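Local coordinates for malonyl CoA-acyl carrier protein transacylase (Burkholderia pseudomallei 1710b, PDB 3EZO) that probably catalyses the transfer of a malonyl group from malonyl-CoA to the holo acyl carrier protein, releasing coenzyme A, at residues L142-D147 with E187-K192; D147-V152 with V162-F167; N166-A169 with V173-A176; P213-L218 with Q256-V261; C266-A271 with K292-N297. One frame throughout, in Å; residues are numbered along the deposited sequence.

Contact 1. Residues L142-D147 with E187-K192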
# COMPACT_ATOMS: atom_id res chain seq x y z
N LEU A 142 18.24 -5.18 2.37
CA LEU A 142 18.75 -4.34 1.31
C LEU A 142 20.00 -4.94 0.75
O LEU A 142 20.85 -5.39 1.52
CB LEU A 142 19.10 -2.96 1.87
CG LEU A 142 18.01 -1.88 1.93
CD1 LEU A 142 16.86 -2.22 2.86
CD2 LEU A 142 18.71 -0.49 2.31
N GLY A 143 20.12 -4.93 -0.58
CA GLY A 143 21.30 -5.38 -1.27
C GLY A 143 21.23 -6.78 -1.90
O GLY A 143 22.13 -7.13 -2.63
N LEU A 144 20.20 -7.60 -1.63
CA LEU A 144 20.11 -8.95 -2.22
C LEU A 144 18.94 -9.05 -3.21
O LEU A 144 17.88 -8.49 -2.95
CB LEU A 144 19.97 -10.03 -1.12
CG LEU A 144 21.03 -10.06 -0.02
CD1 LEU A 144 20.71 -11.13 1.07
CD2 LEU A 144 22.40 -10.28 -0.72
N ASP A 145 19.13 -9.77 -4.32
CA ASP A 145 18.10 -9.91 -5.34
C ASP A 145 16.98 -10.81 -4.80
O ASP A 145 17.14 -11.42 -3.76
CB ASP A 145 18.69 -10.42 -6.67
CG ASP A 145 19.27 -11.86 -6.57
OD1 ASP A 145 18.93 -12.65 -5.66
OD2 ASP A 145 20.09 -12.20 -7.44
N ASP A 146 15.84 -10.87 -5.48
CA ASP A 146 14.70 -11.56 -4.92
C ASP A 146 14.96 -13.04 -4.65
O ASP A 146 14.52 -13.55 -3.63
CB ASP A 146 13.50 -11.43 -5.83
CG ASP A 146 13.06 -10.00 -6.02
OD1 ASP A 146 13.49 -9.11 -5.24
OD2 ASP A 146 12.29 -9.76 -6.98
N ASP A 147 15.65 -13.73 -5.55
CA ASP A 147 15.79 -15.18 -5.39
C ASP A 147 16.73 -15.46 -4.21
O ASP A 147 16.57 -16.47 -3.54
CB ASP A 147 16.27 -15.87 -6.70
CG ASP A 147 15.12 -16.13 -7.70
OD1 ASP A 147 13.92 -16.07 -7.34
OD2 ASP A 147 15.42 -16.42 -8.87
N GLU A 187 20.45 -12.55 10.01
CA GLU A 187 21.81 -13.07 10.23
C GLU A 187 22.36 -13.72 8.96
O GLU A 187 23.44 -13.37 8.48
CB GLU A 187 21.70 -14.07 11.36
CG GLU A 187 22.93 -14.58 11.94
CD GLU A 187 22.58 -15.73 12.88
OE1 GLU A 187 21.83 -15.46 13.87
OE2 GLU A 187 22.98 -16.88 12.57
N ILE A 188 21.58 -14.62 8.37
CA ILE A 188 21.96 -15.25 7.09
C ILE A 188 22.18 -14.19 5.99
O ILE A 188 23.18 -14.23 5.25
CB ILE A 188 20.93 -16.32 6.63
CG1 ILE A 188 20.85 -17.46 7.66
CG2 ILE A 188 21.30 -16.90 5.27
CD1 ILE A 188 19.89 -18.54 7.30
N ALA A 189 21.25 -13.22 5.92
CA ALA A 189 21.29 -12.20 4.87
C ALA A 189 22.61 -11.43 4.94
O ALA A 189 23.26 -11.21 3.91
CB ALA A 189 20.14 -11.26 4.99
N LYS A 190 22.96 -11.01 6.15
CA LYS A 190 24.26 -10.34 6.39
C LYS A 190 25.43 -11.21 5.96
O LYS A 190 26.32 -10.73 5.26
CB LYS A 190 24.41 -9.93 7.86
CG LYS A 190 23.56 -8.75 8.25
CD LYS A 190 23.31 -8.68 9.76
CE LYS A 190 22.50 -7.40 10.16
NZ LYS A 190 21.71 -7.47 11.45
N GLU A 191 25.41 -12.49 6.31
CA GLU A 191 26.49 -13.40 5.90
C GLU A 191 26.62 -13.45 4.39
O GLU A 191 27.74 -13.56 3.89
CB GLU A 191 26.24 -14.85 6.38
CG GLU A 191 26.22 -15.06 7.90
CD GLU A 191 25.42 -16.33 8.33
OE1 GLU A 191 24.95 -17.11 7.45
OE2 GLU A 191 25.26 -16.56 9.54
N LYS A 192 25.50 -13.39 3.68
CA LYS A 192 25.46 -13.47 2.21
C LYS A 192 25.78 -12.12 1.54
O LYS A 192 25.78 -12.01 0.31
CB LYS A 192 24.09 -13.97 1.73
CG LYS A 192 23.87 -15.48 1.91
CD LYS A 192 22.58 -15.96 1.24
CE LYS A 192 22.64 -17.46 0.93
NZ LYS A 192 23.06 -18.28 2.12

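Contact 2. Residues D147-V152 with V162-F167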
# COMPACT_ATOMS: atom_id res chain seq x y z
N ASP A 147 15.65 -13.73 -5.55
CA ASP A 147 15.79 -15.18 -5.39
C ASP A 147 16.73 -15.46 -4.21
O ASP A 147 16.57 -16.47 -3.54
CB ASP A 147 16.27 -15.87 -6.70
CG ASP A 147 15.12 -16.13 -7.70
OD1 ASP A 147 13.92 -16.07 -7.34
OD2 ASP A 147 15.42 -16.42 -8.87
N THR A 148 17.71 -14.57 -3.97
CA THR A 148 18.62 -14.72 -2.83
C THR A 148 17.85 -14.51 -1.53
O THR A 148 18.01 -15.25 -0.60
CB THR A 148 19.83 -13.79 -2.95
OG1 THR A 148 20.47 -14.09 -4.18
CG2 THR A 148 20.84 -14.02 -1.83
N VAL A 149 16.96 -13.54 -1.49
CA VAL A 149 16.18 -13.34 -0.30
C VAL A 149 15.31 -14.56 -0.09
O VAL A 149 15.20 -15.04 1.02
CB VAL A 149 15.37 -12.02 -0.31
CG1 VAL A 149 14.59 -11.84 1.05
CG2 VAL A 149 16.30 -10.85 -0.53
N ARG A 150 14.74 -15.11 -1.14
CA ARG A 150 13.93 -16.33 -0.97
C ARG A 150 14.74 -17.48 -0.38
O ARG A 150 14.26 -18.20 0.54
CB ARG A 150 13.23 -16.75 -2.27
CG ARG A 150 12.16 -15.76 -2.73
CD ARG A 150 11.60 -16.19 -4.08
NE ARG A 150 10.55 -15.32 -4.60
CZ ARG A 150 10.65 -14.51 -5.67
NH1 ARG A 150 11.79 -14.43 -6.39
NH2 ARG A 150 9.59 -13.78 -6.03
N ALA A 151 15.98 -17.62 -0.87
CA ALA A 151 16.91 -18.67 -0.38
C ALA A 151 17.24 -18.43 1.09
O ALA A 151 17.18 -19.36 1.90
CB ALA A 151 18.23 -18.73 -1.23
N VAL A 152 17.53 -17.18 1.45
CA VAL A 152 17.73 -16.81 2.85
C VAL A 152 16.57 -17.24 3.74
O VAL A 152 16.79 -17.88 4.79
CB VAL A 152 17.97 -15.30 3.03
CG1 VAL A 152 17.86 -14.89 4.56
CG2 VAL A 152 19.30 -14.91 2.36
N VAL A 162 9.37 -17.98 7.86
CA VAL A 162 9.76 -16.64 7.41
C VAL A 162 9.77 -16.64 5.92
O VAL A 162 10.21 -17.63 5.27
CB VAL A 162 11.15 -16.19 8.02
CG1 VAL A 162 12.27 -17.22 7.75
CG2 VAL A 162 11.53 -14.81 7.55
N GLU A 163 9.26 -15.56 5.34
CA GLU A 163 8.98 -15.48 3.90
C GLU A 163 9.32 -14.11 3.35
O GLU A 163 9.28 -13.15 4.09
CB GLU A 163 7.49 -15.75 3.62
CG GLU A 163 7.03 -17.17 3.96
CD GLU A 163 5.51 -17.29 4.14
OE1 GLU A 163 4.79 -16.25 4.14
OE2 GLU A 163 5.04 -18.45 4.29
N ALA A 164 9.61 -14.03 2.05
CA ALA A 164 9.83 -12.75 1.38
C ALA A 164 8.45 -12.23 0.93
O ALA A 164 7.76 -12.88 0.15
CB ALA A 164 10.79 -12.89 0.23
N VAL A 165 8.01 -11.12 1.50
CA VAL A 165 6.59 -10.72 1.41
C VAL A 165 6.29 -9.37 0.73
O VAL A 165 5.15 -9.11 0.43
CB VAL A 165 5.87 -10.78 2.80
CG1 VAL A 165 6.07 -12.18 3.46
CG2 VAL A 165 6.32 -9.63 3.77
N ASN A 166 7.30 -8.51 0.57
CA ASN A 166 7.19 -7.26 -0.25
C ASN A 166 8.38 -7.16 -1.18
O ASN A 166 9.52 -6.96 -0.72
CB ASN A 166 7.23 -5.99 0.59
CG ASN A 166 5.97 -5.74 1.43
OD1 ASN A 166 5.03 -6.56 1.52
ND2 ASN A 166 5.96 -4.61 2.06
N PHE A 167 8.12 -7.27 -2.47
CA PHE A 167 9.11 -7.00 -3.48
C PHE A 167 8.94 -5.57 -4.01
O PHE A 167 8.14 -5.33 -4.91
CB PHE A 167 8.97 -8.06 -4.60
CG PHE A 167 9.12 -9.47 -4.10
CD1 PHE A 167 10.35 -9.97 -3.79
CD2 PHE A 167 8.01 -10.27 -3.90
CE1 PHE A 167 10.48 -11.29 -3.30
CE2 PHE A 167 8.13 -11.58 -3.43
CZ PHE A 167 9.36 -12.07 -3.14

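Contact 3. Residues N166-A169 with V173-A176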
# COMPACT_ATOMS: atom_id res chain seq x y z
N ASN A 166 7.30 -8.51 0.57
CA ASN A 166 7.19 -7.26 -0.25
C ASN A 166 8.38 -7.16 -1.18
O ASN A 166 9.52 -6.96 -0.72
CB ASN A 166 7.23 -5.99 0.59
CG ASN A 166 5.97 -5.74 1.43
OD1 ASN A 166 5.03 -6.56 1.52
ND2 ASN A 166 5.96 -4.61 2.06
N PHE A 167 8.12 -7.27 -2.47
CA PHE A 167 9.11 -7.00 -3.48
C PHE A 167 8.94 -5.57 -4.01
O PHE A 167 8.14 -5.33 -4.91
CB PHE A 167 8.97 -8.06 -4.60
CG PHE A 167 9.12 -9.47 -4.10
CD1 PHE A 167 10.35 -9.97 -3.79
CD2 PHE A 167 8.01 -10.27 -3.90
CE1 PHE A 167 10.48 -11.29 -3.30
CE2 PHE A 167 8.13 -11.58 -3.43
CZ PHE A 167 9.36 -12.07 -3.14
N ASN A 168 9.75 -4.65 -3.46
CA ASN A 168 9.55 -3.20 -3.58
C ASN A 168 10.39 -2.54 -4.64
O ASN A 168 9.89 -1.65 -5.34
CB ASN A 168 9.85 -2.56 -2.22
CG ASN A 168 8.77 -2.86 -1.22
OD1 ASN A 168 7.69 -3.36 -1.59
ND2 ASN A 168 9.03 -2.62 0.04
N ALA A 169 11.64 -2.97 -4.77
CA ALA A 169 12.53 -2.50 -5.84
C ALA A 169 13.63 -3.50 -5.94
O ALA A 169 13.84 -4.30 -5.01
CB ALA A 169 13.10 -1.10 -5.50
N VAL A 173 13.75 -5.73 -0.39
CA VAL A 173 12.78 -6.78 -0.08
C VAL A 173 12.46 -6.77 1.39
O VAL A 173 13.36 -6.68 2.23
CB VAL A 173 13.29 -8.18 -0.55
CG1 VAL A 173 12.25 -9.25 -0.26
CG2 VAL A 173 13.69 -8.14 -2.03
N VAL A 174 11.18 -6.83 1.71
CA VAL A 174 10.74 -6.99 3.06
C VAL A 174 10.34 -8.44 3.29
O VAL A 174 9.61 -9.03 2.49
CB VAL A 174 9.57 -6.03 3.40
CG1 VAL A 174 8.97 -6.27 4.80
CG2 VAL A 174 10.01 -4.48 3.20
N ILE A 175 10.76 -9.00 4.41
CA ILE A 175 10.38 -10.36 4.82
C ILE A 175 9.51 -10.30 6.07
O ILE A 175 9.48 -9.28 6.75
CB ILE A 175 11.65 -11.22 5.09
CG1 ILE A 175 12.43 -10.73 6.33
CG2 ILE A 175 12.57 -11.17 3.84
CD1 ILE A 175 13.62 -11.69 6.83
N ALA A 176 8.82 -11.39 6.34
CA ALA A 176 7.85 -11.46 7.42
C ALA A 176 7.67 -12.91 7.85
O ALA A 176 7.80 -13.82 7.05
CB ALA A 176 6.51 -10.86 6.99

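Contact 4. Residues P213-L218 with Q256-V261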
# COMPACT_ATOMS: atom_id res chain seq x y z
N PRO A 213 -5.60 -15.99 9.14
CA PRO A 213 -6.85 -15.66 9.82
C PRO A 213 -7.39 -14.28 9.45
O PRO A 213 -8.57 -14.10 9.38
CB PRO A 213 -6.49 -15.77 11.31
CG PRO A 213 -5.25 -16.71 11.35
CD PRO A 213 -4.55 -16.48 10.07
N ALA A 214 -6.51 -13.34 9.10
CA ALA A 214 -6.94 -12.03 8.65
C ALA A 214 -7.67 -12.17 7.31
O ALA A 214 -8.72 -11.54 7.11
CB ALA A 214 -5.73 -11.08 8.55
N SER A 215 -7.12 -12.98 6.41
CA SER A 215 -7.77 -13.26 5.13
C SER A 215 -9.17 -13.81 5.34
O SER A 215 -10.11 -13.44 4.63
CB SER A 215 -6.95 -14.25 4.26
OG SER A 215 -5.76 -13.62 3.83
N ASP A 216 -9.32 -14.70 6.32
CA ASP A 216 -10.61 -15.31 6.56
C ASP A 216 -11.65 -14.29 7.03
O ASP A 216 -12.79 -14.33 6.59
CB ASP A 216 -10.49 -16.45 7.58
CG ASP A 216 -9.71 -17.63 7.02
OD1 ASP A 216 -9.78 -17.84 5.79
OD2 ASP A 216 -9.00 -18.31 7.80
N LYS A 217 -11.25 -13.38 7.91
CA LYS A 217 -12.14 -12.31 8.38
C LYS A 217 -12.48 -11.35 7.22
O LYS A 217 -13.63 -10.92 7.09
CB LYS A 217 -11.47 -11.54 9.52
CG LYS A 217 -11.35 -12.33 10.83
CD LYS A 217 -10.50 -11.51 11.87
CE LYS A 217 -8.97 -11.44 11.43
NZ LYS A 217 -7.85 -11.29 12.46
N LEU A 218 -11.49 -11.04 6.40
CA LEU A 218 -11.70 -10.17 5.25
C LEU A 218 -12.70 -10.74 4.27
O LEU A 218 -13.53 -9.99 3.74
CB LEU A 218 -10.40 -9.81 4.50
CG LEU A 218 -9.66 -8.59 5.04
CD1 LEU A 218 -8.15 -8.52 4.54
CD2 LEU A 218 -10.44 -7.28 4.70
N GLN A 256 -4.44 -11.05 -0.60
CA GLN A 256 -3.39 -10.04 -0.49
C GLN A 256 -2.81 -9.94 0.92
O GLN A 256 -1.61 -9.77 1.09
CB GLN A 256 -3.92 -8.67 -0.88
CG GLN A 256 -2.88 -7.55 -1.00
CD GLN A 256 -3.38 -6.16 -0.62
OE1 GLN A 256 -4.04 -5.96 0.42
NE2 GLN A 256 -2.97 -5.17 -1.39
N ALA A 257 -3.68 -10.05 1.91
CA ALA A 257 -3.31 -9.75 3.29
C ALA A 257 -2.30 -10.74 3.83
O ALA A 257 -1.51 -10.38 4.72
CB ALA A 257 -4.54 -9.70 4.17
N ALA A 258 -2.31 -11.96 3.30
CA ALA A 258 -1.48 -13.02 3.84
C ALA A 258 -0.58 -13.55 2.74
O ALA A 258 -0.04 -14.66 2.86
CB ALA A 258 -2.33 -14.16 4.41
N GLY A 259 -0.40 -12.75 1.70
CA GLY A 259 0.46 -13.11 0.56
C GLY A 259 1.32 -11.94 0.11
O GLY A 259 1.10 -10.80 0.54
N PRO A 260 2.32 -12.24 -0.75
CA PRO A 260 3.33 -11.29 -1.18
C PRO A 260 2.82 -10.14 -2.02
O PRO A 260 2.03 -10.33 -2.92
CB PRO A 260 4.32 -12.14 -1.97
CG PRO A 260 3.54 -13.36 -2.34
CD PRO A 260 2.60 -13.59 -1.28
N VAL A 261 3.33 -8.95 -1.71
CA VAL A 261 3.05 -7.75 -2.48
C VAL A 261 4.09 -7.69 -3.56
O VAL A 261 5.28 -7.44 -3.30
CB VAL A 261 3.05 -6.50 -1.56
CG1 VAL A 261 2.83 -5.23 -2.36
CG2 VAL A 261 1.94 -6.67 -0.48

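Contact 5. Residues C266-A271 with K292-N297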
# COMPACT_ATOMS: atom_id res chain seq x y z
N CYS A 266 4.11 -5.22 -10.54
CA CYS A 266 2.96 -4.36 -10.88
C CYS A 266 3.42 -3.18 -11.74
O CYS A 266 2.79 -2.86 -12.75
CB CYS A 266 2.28 -3.85 -9.63
SG CYS A 266 1.30 -5.08 -8.76
N VAL A 267 4.52 -2.57 -11.31
CA VAL A 267 5.15 -1.46 -12.05
C VAL A 267 5.61 -1.90 -13.45
O VAL A 267 5.37 -1.20 -14.43
CB VAL A 267 6.33 -0.84 -11.25
CG1 VAL A 267 7.07 0.18 -12.09
CG2 VAL A 267 5.82 -0.17 -9.91
N GLN A 268 6.24 -3.08 -13.54
CA GLN A 268 6.65 -3.61 -14.83
C GLN A 268 5.47 -3.90 -15.72
O GLN A 268 5.55 -3.70 -16.93
CB GLN A 268 7.49 -4.86 -14.62
CG GLN A 268 8.80 -4.55 -13.90
CD GLN A 268 9.58 -5.77 -13.55
OE1 GLN A 268 9.03 -6.85 -13.32
NE2 GLN A 268 10.91 -5.60 -13.50
N HIS A 269 4.36 -4.36 -15.13
CA HIS A 269 3.14 -4.64 -15.87
C HIS A 269 2.65 -3.34 -16.49
O HIS A 269 2.28 -3.30 -17.68
CB HIS A 269 2.06 -5.25 -14.98
CG HIS A 269 0.76 -5.44 -15.67
ND1 HIS A 269 0.33 -6.67 -16.13
CD2 HIS A 269 -0.20 -4.55 -16.03
CE1 HIS A 269 -0.85 -6.53 -16.70
NE2 HIS A 269 -1.19 -5.25 -16.67
N ILE A 270 2.68 -2.27 -15.69
CA ILE A 270 2.23 -0.94 -16.13
C ILE A 270 3.07 -0.46 -17.32
O ILE A 270 2.52 -0.02 -18.32
CB ILE A 270 2.25 0.08 -14.94
CG1 ILE A 270 1.08 -0.26 -13.97
CG2 ILE A 270 2.20 1.51 -15.48
CD1 ILE A 270 1.19 0.36 -12.62
N ALA A 271 4.39 -0.57 -17.19
CA ALA A 271 5.33 -0.23 -18.25
C ALA A 271 5.07 -1.02 -19.53
O ALA A 271 5.17 -0.45 -20.62
CB ALA A 271 6.74 -0.46 -17.80
N LYS A 292 11.60 4.94 -9.73
CA LYS A 292 12.94 5.29 -10.21
C LYS A 292 13.86 4.05 -10.24
O LYS A 292 14.58 3.83 -11.19
CB LYS A 292 13.62 6.38 -9.35
CG LYS A 292 12.95 7.74 -9.32
CD LYS A 292 13.76 8.75 -8.46
CE LYS A 292 13.13 10.17 -8.43
NZ LYS A 292 12.11 10.38 -7.33
N ARG A 293 13.80 3.27 -9.17
CA ARG A 293 14.65 2.09 -9.02
C ARG A 293 14.23 0.92 -9.92
O ARG A 293 15.06 0.14 -10.36
CB ARG A 293 14.60 1.60 -7.58
CG ARG A 293 14.90 2.65 -6.51
CD ARG A 293 16.32 2.73 -6.19
NE ARG A 293 16.82 1.37 -6.25
CZ ARG A 293 16.68 0.44 -5.30
NH1 ARG A 293 16.09 0.72 -4.12
NH2 ARG A 293 17.16 -0.78 -5.53
N ILE A 294 12.92 0.76 -10.10
CA ILE A 294 12.39 -0.34 -10.89
C ILE A 294 12.69 -0.16 -12.41
O ILE A 294 13.04 -1.11 -13.12
CB ILE A 294 10.88 -0.51 -10.64
CG1 ILE A 294 10.65 -1.04 -9.20
CG2 ILE A 294 10.25 -1.44 -11.66
CD1 ILE A 294 9.30 -0.68 -8.59
N ASP A 295 12.57 1.07 -12.89
CA ASP A 295 12.70 1.32 -14.32
C ASP A 295 12.94 2.79 -14.50
O ASP A 295 12.01 3.59 -14.38
CB ASP A 295 11.42 0.87 -15.05
CG ASP A 295 11.48 1.05 -16.58
OD1 ASP A 295 12.44 1.70 -17.10
OD2 ASP A 295 10.54 0.52 -17.25
N GLY A 296 14.18 3.14 -14.80
CA GLY A 296 14.60 4.53 -14.95
C GLY A 296 14.09 5.22 -16.22
O GLY A 296 14.22 6.44 -16.33
N ASN A 297 13.53 4.49 -17.18
CA ASN A 297 12.93 5.15 -18.35
C ASN A 297 11.56 5.68 -18.02
O ASN A 297 11.00 6.44 -18.80
CB ASN A 297 12.76 4.21 -19.54
CG ASN A 297 14.03 3.49 -19.94
OD1 ASN A 297 15.14 4.01 -19.80
ND2 ASN A 297 13.87 2.27 -20.48
O HOH W 1 11.74 -2.90 -15.19

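Contact 1. Residues L142-D147 with E187-K192
Leu144, in the link after strand 136-142, meets Ala189 and Lys192 at the end of helix 179-191 and carries this contact almost alone. Its CB sets out toward that helix, and CG stands anti to the carbonyl carbon (chi1 -55°), which brings both methyl groups up to the last turn. CD1 lies 4.0 Å from CB of Ala189 and 3.8 Å from that residue's own carbonyl O. CD2 takes the other position, 3.9 Å from O of Lys192. The fork therefore straddles the helix end, one branch on Ala189 and the other on Lys192, held by van der Waals contact alone. The side chain of Lys192 begins toward Leu144 but turns off, its NZ forming a salt bridge with Glu155.

Next in the chain, Asp145 is the N-cap of helix 146-156, and its OD1 is hydrogen-bonded to Thr148 OG1. The helix then begins with Asp146 and Asp147, whose carboxylates lie near the positive end of the helix dipole, a placement that is probably favourable. The contact belongs to the ferredoxin-like small subdomain of this family, in which two helices pack together over one face of a four-stranded antiparallel sheet.

Contact 2. Residues D147-V152 with V162-F167
Arg150 reaches from helix 146-156 to Phe167 on the strand, and the two side chains cross at about a right angle. The guanidinium and ring planes are 39° apart, so the groups neither stack flat nor form a T. CE1 of Phe167 lies over one face of the guanidinium, off its centre, while the guanidinium meets the ring obliquely, and the closest pair is NH2 of Arg150 to CZ of Phe167 at 3.4 Å. The arginine manages this by a chain extended from CG to NE, which takes its end toward the strand although its CB does not point there. On the same guanidinium, NH1 forms a salt bridge with Asp147 OD1 at 2.9 Å, a weak hydrogen bond by its angle, which may help to fix the rotation of the group.

Beside Ala164 the interface is apolar. This residue points its methyl at the helix, where CB sits 4.0 Å from CG1 of Val149 and 4.3 Å from CG of Arg150. The small residue allows a close approach, the axes passing 7.5 Å apart at 150°, nearly antiparallel. Val149 extends this layer to Val173 and Ile175 on strand 172-176, while Val152 and Val162 turn to Ala185 of helix 179-191, so that helix 146-156 runs along strand 162-169, over one face of the sheet, with helix 179-191 beside it.

Contact 3. Residues N166-A169 with V173-A176
Asn166 and Val174 form a hydrogen-bonded antiparallel pair at the heart of a beta hairpin. N of Asn166 donates to O of Val174 over 3.0 Å, tilted 20° from the carbonyl plane, and N of Val174 returns the bond to O of Asn166 over 2.9 Å, within that plane. The carbonyl O of Asn166 also receives a weaker CA-H...O contact from CA of Val173 at 3.3 Å. On the face they share, the side chains of Asn166 and Val174 lie side by side and point the same way, their CB atoms 3.7 Å apart.

The next pair, Phe167 with Val173, is non-hydrogen-bonded and faces the other side of the sheet. Val173 sends CG1 anti to its backbone N (chi1 -178°), and this methyl comes obliquely to the phenyl ring, 4.1 Å from CD1 of Phe167. One residue on, ND2 of Asn168 rests 3.8 Å from CG2 of Val174, while its OD1 accepts a hydrogen bond from His97 NE2.

Further out, classic bulges flank the pairing. Val165 and Asn166 both face Val174, and Asn168 and Ala169 both face Gln172. On the other edge of strand 172-176, Val173 and Ile175 make backbone hydrogen bonds to Ile141 and Ala139 of strand 136-142. Backbone bonds thus set the register, Val173 and Phe167 cover the face toward helix 146-156, and Val174 lies with the polar Asn166 on the other, toward His97 and His207.

Contact 4. Residues P213-L218 with Q256-V261
Ser215 and Ala257 mark the closest approach of the two backbones, their CA atoms 6.0 Å apart. Residues 213-218 are regular helix, part of 212-223, whereas 256-261 leave helix 246-256 through a type I beta turn from Gln256 to Gly259, closed by Gly259 N to Gln256 O at 3.3 Å. The turn thereby offers the methyls of Ala257 and Ala258 to the helix.

Ser215 and Leu218, a turn apart, receive them. OG of Ser215 lies 3.5 Å from CB of Ala258 and 4.1 Å from CB of Ala257. The hydroxyl meets these methyls by packing alone; its hydrogen bond goes to the carbonyl O of Val254, which ties the serine to the end of helix 246-256. Leu218 touches CB of Ala257 with CD1 at 3.8 Å.

The turn also offers its carbonyls to the predicted active-site His207, whose ND1 is hydrogen-bonded to O of Gln256 and of Gly259. Around the contact, Leu218 continues onto Tyr102 of helix 99-107 and Leu119 of helix 113-128, and Val261 leads on to backbone bonds with strand 162-169, so the loop runs between the helical layer and the small antiparallel sheet.

Contact 5. Residues C266-A271 with K292-N297
Val267 and Ile294 supply the apolar part of this contact, and their branched side chains cross at a slant. CG1 of Val267 meets CG2 of Ile294 at 3.6 Å, while CG2 of Val267 reaches CD1 of the same isoleucine at 3.8 Å. Each branch of the valine is thus matched with a different arm of its partner. The first torsion of Ile294 (chi1 -70°) sets CG2 opposite the backbone N, and the extended chi2 carries CD1 to the other methyl of the valine. Gln268 adds its aliphatic part, CG lying 4.1 Å from the same CG2 of Ile294. One turn on from Val267, the methyl of Ala271 sits 4.0 Å from OD2 of Asp295.

Polar contact between the segments is indirect. A water accepts from NE2 of Gln268 at 3.3 Å and donates to the carbonyl O of Ile294 at 3.0 Å, bridging one helix's side chain to the last turn of the other.

A side-chain bond within the second segment shapes its end. Asp295 is the first residue to leave the helical backbone, and its OD1 accepts from N of Asn297 at 3.0 Å, met 36° out of the carboxylate plane: an Asx turn at the exit from helix 286-294. Ile294 also packs on Trp263 and Val264. Helix 286-294 links parallel strands 277-281 and 299-303 as a beta-alpha-beta crossover, and its packing against helix 263-272 is the kind of helix-helix contact found flanking the parallel sheet of an alpha/beta core.

Contacts 2 and 3 share Asn166 and Phe167 and lie within the loop closed by contact 1; all three crowd the small antiparallel subdomain, contact 1 setting the link before helix 146-156 on helix 179-191, contact 2 laying a helix on the sheet and contact 3 building the hairpin. Asp146 connects them, its CG 3.5 Å from CD1 of Phe167. Contact 4 joins through Val261, its N 2.8 Å from Val165 O and its O 3.0 Å from Phe167 N; in contact 5, Ile294 CD1 lies 3.4 Å from Asn168 O. The predicted active-site His207 lies between, its side chain about 4 Å from that of Asn166 and about 5 Å from that of Ala257; contacts 1 and 5 lie away.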